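Side-chain contact in odorant binding protein ASP5 (Apis mellifera, PDB 3R72), which probably binds and carries small hydrophobic odorant molecules in the honeybee antenna: residues C50-L55 with Q106-H111. Numbering follows the deposited sequence.
Sequences CIMKLL and QYVQCH. With NBB (N-butyl-benzenesulfonamide), chain B; NBB (N-butyl-benzenesulfonamide), chain C.
Of residues 50-55, Met-52 alone touches residues 106-111, and a molecule of n-butyl-benzenesulfonamide bridges the two segments beside it. The methionine runs out nearly straight and then bends at its last torsion (chi3 69°), which brings CE within 4.0 Å of CD2 of Tyr-107; the two side chains cross at about a right angle. Its SD lies more loosely against CG2 of Val-108, at 4.4 Å. Both helices then meet the chain B ligand. CE of Met-52 packs 3.4 Å from sulfonamide oxygen O1S, and the benzene ring reaches across to helix 100-114, with its C2 3.7 Å from CE2 of Tyr-107. The C1-C2 edge of that ring tips onto the His-111 face, the planes inclined by about 48°, and butyl carbon C14 curls back to the same imidazole. Were His-111 an alanine, the ring edge and butyl tip would probably lose their shared wall, leaving a gap. Leu-55 spans both ligands, CD1 lying 3.1 Å from O2S of the chain B molecule and CD2 3.5 Å from C6 of the chain C molecule. OG1 of Thr-57 hydrogen-bonds to the ligand in the pocket shared by Met-52, Tyr-107 and His-111. Such a largely apolar ligand pocket between helices is characteristic of the disulfide-linked, helical PBP/GOBP fold.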
# COMPACT_ATOMS: atom_id res chain seq x y z
N CYS A 50 -6.20 -6.77 0.61
CA CYS A 50 -7.19 -6.45 1.62
C CYS A 50 -7.11 -4.96 1.98
O CYS A 50 -8.13 -4.26 2.02
CB CYS A 50 -6.98 -7.34 2.85
SG CYS A 50 -8.14 -7.09 4.22
N ILE A 51 -5.89 -4.47 2.21
CA ILE A 51 -5.69 -3.08 2.58
C ILE A 51 -6.06 -2.15 1.43
O ILE A 51 -6.76 -1.15 1.62
CB ILE A 51 -4.23 -2.84 3.02
CG1 ILE A 51 -3.92 -3.55 4.34
CG2 ILE A 51 -3.90 -1.36 3.12
CD1 ILE A 51 -4.64 -3.01 5.57
N MET A 52 -5.58 -2.45 0.22
CA MET A 52 -5.88 -1.56 -0.90
C MET A 52 -7.38 -1.54 -1.20
O MET A 52 -7.94 -0.51 -1.58
CB MET A 52 -5.07 -1.91 -2.15
CG MET A 52 -3.59 -1.63 -1.93
SD MET A 52 -2.53 -1.78 -3.38
CE MET A 52 -3.05 -0.38 -4.35
N LYS A 53 -8.06 -2.66 -1.01
CA LYS A 53 -9.51 -2.65 -1.20
C LYS A 53 -10.22 -1.77 -0.15
O LYS A 53 -11.17 -1.06 -0.49
CB LYS A 53 -10.09 -4.06 -1.23
CG LYS A 53 -9.79 -4.78 -2.54
CD LYS A 53 -10.56 -6.07 -2.68
CE LYS A 53 -10.41 -6.64 -4.09
NZ LYS A 53 -11.50 -7.59 -4.46
N LEU A 54 -9.76 -1.81 1.09
CA LEU A 54 -10.28 -0.92 2.13
C LEU A 54 -10.10 0.55 1.78
O LEU A 54 -11.01 1.35 2.00
CB LEU A 54 -9.59 -1.20 3.47
CG LEU A 54 -10.40 -1.76 4.64
CD1 LEU A 54 -11.70 -2.43 4.18
CD2 LEU A 54 -9.56 -2.68 5.51
N LEU A 55 -8.95 0.90 1.23
CA LEU A 55 -8.64 2.28 0.84
C LEU A 55 -9.25 2.68 -0.49
O LEU A 55 -9.11 3.82 -0.92
CB LEU A 55 -7.13 2.51 0.80
CG LEU A 55 -6.53 2.59 2.19
CD1 LEU A 55 -5.01 2.57 2.10
CD2 LEU A 55 -7.04 3.84 2.95
N GLN A 106 3.00 -6.68 -6.17
CA GLN A 106 3.96 -6.14 -7.11
C GLN A 106 3.94 -4.60 -7.08
O GLN A 106 4.97 -3.96 -7.15
CB GLN A 106 3.68 -6.65 -8.52
CG GLN A 106 3.97 -8.14 -8.75
CD GLN A 106 3.18 -8.72 -9.90
OE1 GLN A 106 2.75 -7.99 -10.79
NE2 GLN A 106 2.95 -10.03 -9.87
N TYR A 107 2.75 -4.01 -7.00
CA TYR A 107 2.61 -2.56 -6.96
C TYR A 107 3.26 -1.98 -5.70
O TYR A 107 3.99 -0.99 -5.74
CB TYR A 107 1.12 -2.18 -7.07
CG TYR A 107 0.94 -0.69 -7.11
CD1 TYR A 107 1.15 0.00 -8.30
CD2 TYR A 107 0.62 0.04 -5.99
CE1 TYR A 107 1.07 1.37 -8.37
CE2 TYR A 107 0.52 1.41 -6.06
CZ TYR A 107 0.76 2.07 -7.26
OH TYR A 107 0.71 3.43 -7.33
N VAL A 108 3.00 -2.62 -4.57
CA VAL A 108 3.60 -2.22 -3.30
C VAL A 108 5.13 -2.29 -3.39
O VAL A 108 5.82 -1.38 -2.94
CB VAL A 108 3.03 -3.08 -2.14
CG1 VAL A 108 3.79 -2.81 -0.85
CG2 VAL A 108 1.54 -2.78 -1.97
N GLN A 109 5.66 -3.35 -3.97
CA GLN A 109 7.11 -3.49 -4.17
C GLN A 109 7.65 -2.39 -5.08
O GLN A 109 8.75 -1.89 -4.84
CB GLN A 109 7.45 -4.85 -4.75
CG GLN A 109 7.35 -5.97 -3.76
CD GLN A 109 7.43 -7.31 -4.42
OE1 GLN A 109 6.43 -7.85 -4.91
NE2 GLN A 109 8.63 -7.87 -4.46
N CYS A 110 6.91 -2.00 -6.10
CA CYS A 110 7.34 -0.89 -6.96
C CYS A 110 7.47 0.39 -6.15
O CYS A 110 8.45 1.12 -6.27
CB CYS A 110 6.38 -0.70 -8.12
SG CYS A 110 6.86 0.66 -9.23
N HIS A 111 6.50 0.66 -5.29
CA HIS A 111 6.57 1.83 -4.43
C HIS A 111 7.80 1.78 -3.52
O HIS A 111 8.51 2.77 -3.37
CB HIS A 111 5.29 1.92 -3.60
CG HIS A 111 4.29 2.87 -4.16
ND1 HIS A 111 3.50 2.65 -5.27
CD2 HIS A 111 3.92 4.08 -3.68
CE1 HIS A 111 2.72 3.70 -5.46
NE2 HIS A 111 2.95 4.58 -4.51
O1S NBB B . -2.89 1.87 -1.79
S NBB B . -2.13 2.35 -0.69
O2S NBB B . -2.45 1.78 0.59
N10 NBB B . -2.37 3.93 -0.63
C11 NBB B . -2.12 4.76 -1.79
C12 NBB B . -1.56 6.11 -1.41
C13 NBB B . -0.13 6.06 -0.86
C14 NBB B . 0.86 5.74 -1.96
C4 NBB B . -0.54 2.10 -1.00
C5 NBB B . 0.40 2.46 -0.03
C6 NBB B . 1.77 2.28 -0.25
C1 NBB B . 2.24 1.72 -1.44
C2 NBB B . 1.33 1.34 -2.40
C3 NBB B . -0.03 1.53 -2.19
O1S NBB C . -0.75 4.30 3.33
S NBB C . -1.62 5.41 3.05
O2S NBB C . -2.25 5.34 1.76
N10 NBB C . -0.74 6.74 3.09
C11 NBB C . 0.03 7.08 4.28
C12 NBB C . 1.20 7.99 3.95
C13 NBB C . 1.79 8.63 5.20
C14 NBB C . 2.52 7.62 6.05
C4 NBB C . -2.78 5.54 4.18
C5 NBB C . -4.09 5.94 3.85
C6 NBB C . -5.09 6.06 4.82
C1 NBB C . -4.78 5.80 6.15
C2 NBB C . -3.50 5.41 6.49
C3 NBB C . -2.51 5.28 5.52